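Local coordinates for protein Keto/oxoacid ferredoxin oxidoreductase, gamma subunit (Geobacter sulfurreducens, PDB 3ON3) that probably serves as the gamma subunit of a ferredoxin-dependent oxidoreductase that acts on the oxo group of 2-oxoacids, at residues B[140-152]-B[168-182]. Numbering follows the deposited sequence.
Sequences VALTGVVSKEAAE and RKAFQMGFEKALAAK
F171 and F175, one helical turn apart on helix 164-181, fill the angle between helix 131-143 and helix 148-157, and they illustrate how two aromatic rings can join three helices. Both have CG anti to the backbone N (chi1 168° in F171), which carries the rings off the helix toward 140-152. The F171 ring is closely surrounded: the CB of A151 lies 3.9 Å from its CE1, the backbone at E152 CA covers one face near the rim, and V140 CG2 approaches the edge. I133 of helix 131-143 also touches this ring, which is buried. Beside it, A141 brings its small CB to 3.6 Å from F175 O and against F175 CD1, an off-centre CH-pi contact. Its methyl side chain lets A141 CA lie 5.3 Å from F175 CA. A178 and L179 continue this apolar seam, with L142 CG 4.0 Å from A178 CB.

The outer side is polar and built from long chains. Extended throughout, K148 runs across F175 at about a right angle, its CE 4.0 Å above the ring centre. K148 NZ then donates to Q172 OE1 at 2.9 Å, in the carbonyl plane on a lone pair, while Q172 NE2 donates onward to E176 OE2. Farther along, R168 NH1 reaches E152 OE2 at 2.8 Å in a bent salt bridge, meeting the oxygen from above the carboxylate plane. K148 NZ and R168 NH2 lie 4.4 Å apart, like charges the E152 carboxylate may partly offset. At the other end, a water links A141 O to K182 NZ.

S147, whose OG accepts from A150 N, is the N-cap of helix 148-157. Consecutive helices 131-143 and 148-157 thus pack against C-terminal helix 164-181, beside the mixed sheet of this pyruvate ferredoxin/flavodoxin oxidoreductase family domain.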
ATOM      1  N   VAL B 140       2.072 -15.191   9.118  1.00 38.37           N
ATOM      2  CA  VAL B 140       1.401 -16.257   8.367  1.00 31.09           C
ATOM      3  C   VAL B 140       1.419 -17.539   9.193  1.00 32.42           C
ATOM      4  O   VAL B 140       0.389 -18.190   9.353  1.00 35.08           O
ATOM      5  CB  VAL B 140       2.059 -16.470   6.962  1.00 24.90           C
ATOM      6  CG1 VAL B 140       1.505 -17.718   6.242  1.00 24.04           C
ATOM      7  CG2 VAL B 140       1.891 -15.196   6.080  1.00 27.60           C
ATOM      8  N   ALA B 141       2.598 -17.897   9.708  1.00 34.10           N
ATOM      9  CA  ALA B 141       2.726 -19.043  10.613  1.00 42.02           C
ATOM     10  C   ALA B 141       1.718 -18.987  11.767  1.00 40.47           C
ATOM     11  O   ALA B 141       0.969 -19.943  11.979  1.00 39.99           O
ATOM     12  CB  ALA B 141       4.145 -19.163  11.158  1.00 33.34           C
ATOM     13  N   LEU B 142       1.666 -17.854  12.472  1.00 39.61           N
ATOM     14  CA  LEU B 142       0.826 -17.726  13.675  1.00 41.37           C
ATOM     15  C   LEU B 142      -0.688 -17.631  13.445  1.00 34.66           C
ATOM     16  O   LEU B 142      -1.457 -18.131  14.243  1.00 41.66           O
ATOM     17  CB  LEU B 142       1.283 -16.544  14.548  1.00 43.64           C
ATOM     18  CG  LEU B 142       2.706 -16.571  15.104  1.00 48.58           C
ATOM     19  CD1 LEU B 142       3.054 -15.235  15.727  1.00 45.06           C
ATOM     20  CD2 LEU B 142       2.912 -17.728  16.125  1.00 43.06           C
ATOM     21  N   THR B 143      -1.127 -16.996  12.366  1.00 36.99           N
ATOM     22  CA  THR B 143      -2.563 -16.782  12.171  1.00 34.40           C
ATOM     23  C   THR B 143      -3.226 -17.886  11.364  1.00 38.12           C
ATOM     24  O   THR B 143      -4.404 -18.190  11.556  1.00 40.45           O
ATOM     25  CB  THR B 143      -2.841 -15.437  11.468  1.00 32.78           C
ATOM     26  OG1 THR B 143      -2.185 -15.414  10.189  1.00 31.47           O
ATOM     27  CG2 THR B 143      -2.341 -14.280  12.318  1.00 24.15           C
ATOM     28  N   GLY B 144      -2.458 -18.480  10.452  1.00 40.70           N
ATOM     29  CA  GLY B 144      -2.991 -19.404   9.473  1.00 36.83           C
ATOM     30  C   GLY B 144      -4.080 -18.773   8.621  1.00 31.38           C
ATOM     31  O   GLY B 144      -4.939 -19.466   8.122  1.00 37.17           O
ATOM     32  N   VAL B 145      -4.051 -17.455   8.446  1.00 35.05           N
ATOM     33  CA  VAL B 145      -5.131 -16.797   7.711  1.00 45.89           C
ATOM     34  C   VAL B 145      -5.039 -17.075   6.200  1.00 51.47           C
ATOM     35  O   VAL B 145      -6.064 -17.179   5.515  1.00 43.63           O
ATOM     36  CB  VAL B 145      -5.238 -15.262   8.029  1.00 52.04           C
ATOM     37  CG1 VAL B 145      -4.073 -14.480   7.432  1.00 49.33           C
ATOM     38  CG2 VAL B 145      -6.546 -14.710   7.523  1.00 50.96           C
ATOM     39  N   VAL B 146      -3.811 -17.208   5.696  1.00 42.98           N
ATOM     40  CA  VAL B 146      -3.572 -17.565   4.294  1.00 28.40           C
ATOM     41  C   VAL B 146      -2.630 -18.761   4.239  1.00 38.46           C
ATOM     42  O   VAL B 146      -1.863 -18.980   5.182  1.00 30.61           O
ATOM     43  CB  VAL B 146      -2.942 -16.398   3.500  1.00 30.06           C
ATOM     44  CG1 VAL B 146      -3.917 -15.219   3.418  1.00 34.40           C
ATOM     45  CG2 VAL B 146      -1.608 -15.940   4.125  1.00 29.87           C
ATOM     46  N   SER B 147      -2.675 -19.527   3.144  1.00 33.28           N
ATOM     47  CA  SER B 147      -1.747 -20.644   2.983  1.00 38.06           C
ATOM     48  C   SER B 147      -0.334 -20.097   2.888  1.00 31.50           C
ATOM     49  O   SER B 147      -0.130 -18.957   2.470  1.00 32.80           O
ATOM     50  CB  SER B 147      -2.077 -21.480   1.735  1.00 41.31           C
ATOM     51  OG  SER B 147      -1.983 -20.693   0.550  1.00 41.66           O
ATOM     52  N   LYS B 148       0.634 -20.912   3.285  1.00 35.88           N
ATOM     53  CA  LYS B 148       2.033 -20.543   3.157  1.00 33.36           C
ATOM     54  C   LYS B 148       2.354 -20.283   1.683  1.00 36.02           C
ATOM     55  O   LYS B 148       3.100 -19.358   1.362  1.00 30.25           O
ATOM     56  CB  LYS B 148       2.939 -21.646   3.731  1.00 30.58           C
ATOM     57  CG  LYS B 148       4.445 -21.339   3.642  1.00 32.74           C
ATOM     58  CD  LYS B 148       5.318 -22.583   3.940  1.00 30.93           C
ATOM     59  CE  LYS B 148       6.797 -22.216   4.118  1.00 29.89           C
ATOM     60  NZ  LYS B 148       7.721 -23.419   4.048  1.00 34.35           N
ATOM     61  N   GLU B 149       1.767 -21.087   0.793  1.00 33.79           N
ATOM     62  CA  GLU B 149       1.979 -20.902  -0.639  1.00 36.66           C
ATOM     63  C   GLU B 149       1.483 -19.535  -1.137  1.00 38.22           C
ATOM     64  O   GLU B 149       2.195 -18.857  -1.883  1.00 40.80           O
ATOM     65  CB  GLU B 149       1.377 -22.055  -1.478  1.00 31.07           C
ATOM     66  CG  GLU B 149       1.455 -21.813  -2.996  1.00 32.11           C
ATOM     67  CD  GLU B 149       0.821 -22.909  -3.874  1.00 44.47           C
ATOM     68  OE1 GLU B 149       0.205 -23.864  -3.357  1.00 42.35           O
ATOM     69  OE2 GLU B 149       0.945 -22.805  -5.114  1.00 56.52           O
ATOM     70  N   ALA B 150       0.274 -19.149  -0.723  1.00 32.22           N
ATOM     71  CA  ALA B 150      -0.318 -17.858  -1.096  1.00 31.53           C
ATOM     72  C   ALA B 150       0.594 -16.711  -0.696  1.00 35.72           C
ATOM     73  O   ALA B 150       0.878 -15.804  -1.483  1.00 32.68           O
ATOM     74  CB  ALA B 150      -1.689 -17.679  -0.434  1.00 29.08           C
ATOM     75  N   ALA B 151       1.049 -16.756   0.546  1.00 34.58           N
ATOM     76  CA  ALA B 151       1.887 -15.700   1.090  1.00 28.87           C
ATOM     77  C   ALA B 151       3.240 -15.659   0.404  1.00 31.70           C
ATOM     78  O   ALA B 151       3.774 -14.575   0.118  1.00 33.09           O
ATOM     79  CB  ALA B 151       2.052 -15.863   2.627  1.00 30.11           C
ATOM     80  N   GLU B 152       3.806 -16.837   0.153  1.00 27.84           N
ATOM     81  CA  GLU B 152       5.096 -16.914  -0.515  1.00 34.75           C
ATOM     82  C   GLU B 152       5.018 -16.286  -1.919  1.00 39.84           C
ATOM     83  O   GLU B 152       5.895 -15.519  -2.315  1.00 32.40           O
ATOM     84  CB  GLU B 152       5.577 -18.364  -0.645  1.00 31.17           C
ATOM     85  CG  GLU B 152       7.029 -18.437  -1.125  1.00 35.55           C
ATOM     86  CD  GLU B 152       7.511 -19.836  -1.487  1.00 43.73           C
ATOM     87  OE1 GLU B 152       6.691 -20.784  -1.568  1.00 44.22           O
ATOM     88  OE2 GLU B 152       8.730 -19.970  -1.706  1.00 38.48           O
ATOM     89  N   ARG B 168      12.985 -14.860   0.006  1.00 31.11           N
ATOM     90  CA  ARG B 168      12.523 -16.214   0.291  1.00 34.50           C
ATOM     91  C   ARG B 168      13.060 -16.674   1.647  1.00 34.27           C
ATOM     92  O   ARG B 168      12.319 -17.194   2.465  1.00 37.36           O
ATOM     93  CB  ARG B 168      12.944 -17.200  -0.812  1.00 34.73           C
ATOM     94  CG  ARG B 168      13.050 -18.654  -0.336  1.00 39.88           C
ATOM     95  CD  ARG B 168      11.704 -19.298   0.012  1.00 44.67           C
ATOM     96  NE  ARG B 168      11.915 -20.572   0.710  1.00 56.20           N
ATOM     97  CZ  ARG B 168      10.985 -21.504   0.929  1.00 47.71           C
ATOM     98  NH1 ARG B 168       9.744 -21.343   0.498  1.00 52.38           N
ATOM     99  NH2 ARG B 168      11.302 -22.606   1.590  1.00 57.34           N
ATOM    100  N   LYS B 169      14.362 -16.477   1.866  1.00 37.38           N
ATOM    101  CA  LYS B 169      15.009 -16.822   3.127  1.00 32.63           C
ATOM    102  C   LYS B 169      14.398 -16.083   4.328  1.00 38.30           C
ATOM    103  O   LYS B 169      14.146 -16.680   5.378  1.00 46.39           O
ATOM    104  CB  LYS B 169      16.517 -16.567   3.041  1.00 34.71           C
ATOM    105  CG  LYS B 169      17.312 -17.082   4.244  1.00 40.03           C
ATOM    106  CD  LYS B 169      18.805 -16.863   4.046  1.00 49.57           C
ATOM    107  CE  LYS B 169      19.610 -17.380   5.227  1.00 63.31           C
ATOM    108  NZ  LYS B 169      19.404 -18.850   5.416  1.00 75.85           N
ATOM    109  N   ALA B 170      14.151 -14.790   4.169  1.00 32.55           N
ATOM    110  CA  ALA B 170      13.563 -13.985   5.233  1.00 37.75           C
ATOM    111  C   ALA B 170      12.181 -14.513   5.586  1.00 36.63           C
ATOM    112  O   ALA B 170      11.826 -14.642   6.761  1.00 34.48           O
ATOM    113  CB  ALA B 170      13.476 -12.500   4.805  1.00 30.15           C
ATOM    114  N   PHE B 171      11.394 -14.786   4.556  1.00 28.77           N
ATOM    115  CA  PHE B 171      10.042 -15.279   4.748  1.00 31.38           C
ATOM    116  C   PHE B 171      10.052 -16.635   5.462  1.00 35.68           C
ATOM    117  O   PHE B 171       9.318 -16.843   6.427  1.00 32.02           O
ATOM    118  CB  PHE B 171       9.338 -15.386   3.393  1.00 36.43           C
ATOM    119  CG  PHE B 171       8.032 -16.139   3.435  1.00 40.61           C
ATOM    120  CD1 PHE B 171       6.875 -15.527   3.908  1.00 34.71           C
ATOM    121  CD2 PHE B 171       7.952 -17.447   2.965  1.00 40.04           C
ATOM    122  CE1 PHE B 171       5.664 -16.217   3.934  1.00 37.12           C
ATOM    123  CE2 PHE B 171       6.741 -18.152   2.991  1.00 36.80           C
ATOM    124  CZ  PHE B 171       5.600 -17.537   3.471  1.00 39.50           C
ATOM    125  N   GLN B 172      10.886 -17.553   4.976  1.00 33.65           N
ATOM    126  CA  GLN B 172      10.989 -18.897   5.549  1.00 33.80           C
ATOM    127  C   GLN B 172      11.409 -18.826   7.017  1.00 39.85           C
ATOM    128  O   GLN B 172      10.821 -19.471   7.872  1.00 41.92           O
ATOM    129  CB  GLN B 172      11.987 -19.743   4.741  1.00 31.81           C
ATOM    130  CG  GLN B 172      12.221 -21.136   5.288  1.00 39.90           C
ATOM    131  CD  GLN B 172      10.931 -21.902   5.496  1.00 38.98           C
ATOM    132  OE1 GLN B 172      10.023 -21.849   4.678  1.00 38.28           O
ATOM    133  NE2 GLN B 172      10.844 -22.605   6.606  1.00 35.82           N
HETATM  134  N   MSE B 173      12.418 -18.012   7.300  1.00 37.92           N
HETATM  135  CA  MSE B 173      12.928 -17.867   8.655  1.00 36.57           C
HETATM  136  C   MSE B 173      11.948 -17.223   9.623  1.00 37.60           C
HETATM  137  O   MSE B 173      11.864 -17.635  10.788  1.00 28.73           O
HETATM  138  CB  MSE B 173      14.242 -17.100   8.661  1.00 40.54           C
HETATM  139  CG  MSE B 173      15.357 -17.814   7.918  1.00 51.98           C
HETATM  140 SE   MSE B 173      17.124 -17.205   8.491  1.00 81.46          SE
HETATM  141  CE  MSE B 173      17.125 -17.985  10.284  1.00 73.76           C
ATOM    142  N   GLY B 174      11.238 -16.193   9.168  1.00 34.07           N
ATOM    143  CA  GLY B 174      10.191 -15.610   9.986  1.00 30.31           C
ATOM    144  C   GLY B 174       9.206 -16.715  10.371  1.00 38.01           C
ATOM    145  O   GLY B 174       8.810 -16.885  11.541  1.00 35.15           O
ATOM    146  N   PHE B 175       8.810 -17.465   9.351  1.00 32.15           N
ATOM    147  CA  PHE B 175       7.883 -18.577   9.463  1.00 38.83           C
ATOM    148  C   PHE B 175       8.370 -19.597  10.482  1.00 40.50           C
ATOM    149  O   PHE B 175       7.637 -19.966  11.395  1.00 38.78           O
ATOM    150  CB  PHE B 175       7.744 -19.243   8.092  1.00 36.30           C
ATOM    151  CG  PHE B 175       6.677 -20.289   8.014  1.00 36.35           C
ATOM    152  CD1 PHE B 175       5.364 -19.936   7.717  1.00 36.68           C
ATOM    153  CD2 PHE B 175       6.995 -21.633   8.166  1.00 35.04           C
ATOM    154  CE1 PHE B 175       4.382 -20.897   7.602  1.00 34.00           C
ATOM    155  CE2 PHE B 175       6.013 -22.613   8.043  1.00 38.94           C
ATOM    156  CZ  PHE B 175       4.706 -22.246   7.761  1.00 34.95           C
ATOM    157  N   GLU B 176       9.614 -20.035  10.333  1.00 41.90           N
ATOM    158  CA  GLU B 176      10.166 -21.068  11.203  1.00 39.49           C
ATOM    159  C   GLU B 176      10.247 -20.596  12.659  1.00 42.78           C
ATOM    160  O   GLU B 176       9.791 -21.294  13.566  1.00 32.96           O
ATOM    161  CB  GLU B 176      11.567 -21.467  10.757  1.00 33.71           C
ATOM    162  CG  GLU B 176      11.674 -22.068   9.384  1.00 49.02           C
ATOM    163  CD  GLU B 176      13.108 -22.266   8.974  1.00 46.77           C
ATOM    164  OE1 GLU B 176      13.995 -21.629   9.581  1.00 45.96           O
ATOM    165  OE2 GLU B 176      13.349 -23.049   8.040  1.00 57.44           O
ATOM    166  N   LYS B 177      10.852 -19.429  12.868  1.00 41.82           N
ATOM    167  CA  LYS B 177      11.119 -18.917  14.217  1.00 43.60           C
ATOM    168  C   LYS B 177       9.850 -18.601  15.006  1.00 41.04           C
ATOM    169  O   LYS B 177       9.793 -18.856  16.202  1.00 41.46           O
ATOM    170  CB  LYS B 177      12.026 -17.690  14.186  1.00 40.59           C
ATOM    171  CG  LYS B 177      13.445 -17.953  13.720  1.00 41.98           C
ATOM    172  CD  LYS B 177      14.319 -16.758  14.054  1.00 43.65           C
ATOM    173  CE  LYS B 177      15.733 -16.923  13.561  1.00 50.13           C
ATOM    174  NZ  LYS B 177      16.639 -15.965  14.264  1.00 54.74           N
ATOM    175  N   ALA B 178       8.837 -18.051  14.347  1.00 35.16           N
ATOM    176  CA  ALA B 178       7.558 -17.845  15.021  1.00 35.95           C
ATOM    177  C   ALA B 178       6.981 -19.157  15.569  1.00 38.69           C
ATOM    178  O   ALA B 178       6.466 -19.198  16.686  1.00 40.71           O
ATOM    179  CB  ALA B 178       6.564 -17.193  14.098  1.00 31.93           C
ATOM    180  N   LEU B 179       7.051 -20.220  14.771  1.00 36.32           N
ATOM    181  CA  LEU B 179       6.508 -21.499  15.186  1.00 38.28           C
ATOM    182  C   LEU B 179       7.263 -21.986  16.418  1.00 38.82           C
ATOM    183  O   LEU B 179       6.654 -22.446  17.356  1.00 34.72           O
ATOM    184  CB  LEU B 179       6.556 -22.533  14.045  1.00 34.01           C
ATOM    185  CG  LEU B 179       5.545 -22.233  12.927  1.00 44.68           C
ATOM    186  CD1 LEU B 179       5.693 -23.203  11.745  1.00 47.94           C
ATOM    187  CD2 LEU B 179       4.092 -22.199  13.436  1.00 35.73           C
ATOM    188  N   ALA B 180       8.586 -21.843  16.415  1.00 40.54           N
ATOM    189  CA  ALA B 180       9.406 -22.360  17.498  1.00 40.35           C
ATOM    190  C   ALA B 180       9.384 -21.449  18.734  1.00 43.97           C
ATOM    191  O   ALA B 180       9.592 -21.918  19.843  1.00 40.33           O
ATOM    192  CB  ALA B 180      10.833 -22.604  17.019  1.00 40.03           C
ATOM    193  N   ALA B 181       9.108 -20.161  18.544  1.00 43.04           N
ATOM    194  CA  ALA B 181       9.148 -19.216  19.653  1.00 44.47           C
ATOM    195  C   ALA B 181       7.834 -19.178  20.428  1.00 47.90           C
ATOM    196  O   ALA B 181       7.814 -18.840  21.606  1.00 49.83           O
ATOM    197  CB  ALA B 181       9.531 -17.813  19.172  1.00 33.52           C
ATOM    198  N   LYS B 182       6.739 -19.535  19.770  1.00 50.14           N
ATOM    199  CA  LYS B 182       5.434 -19.389  20.392  1.00 54.69           C
ATOM    200  C   LYS B 182       5.260 -20.335  21.592  1.00 57.76           C
ATOM    201  O   LYS B 182       6.016 -21.308  21.763  1.00 46.79           O
ATOM    202  CB  LYS B 182       4.330 -19.604  19.361  1.00 43.94           C
ATOM    203  CG  LYS B 182       4.213 -21.029  18.901  1.00 41.40           C
ATOM    204  CD  LYS B 182       3.074 -21.214  17.902  1.00 38.68           C
ATOM    205  CE  LYS B 182       3.061 -22.679  17.428  1.00 40.56           C
ATOM    206  NZ  LYS B 182       1.860 -23.011  16.612  1.00 41.98           N
TER
HETATM  207  O   HOH W   1       0.992 -21.325  14.469  1.00 40.26           O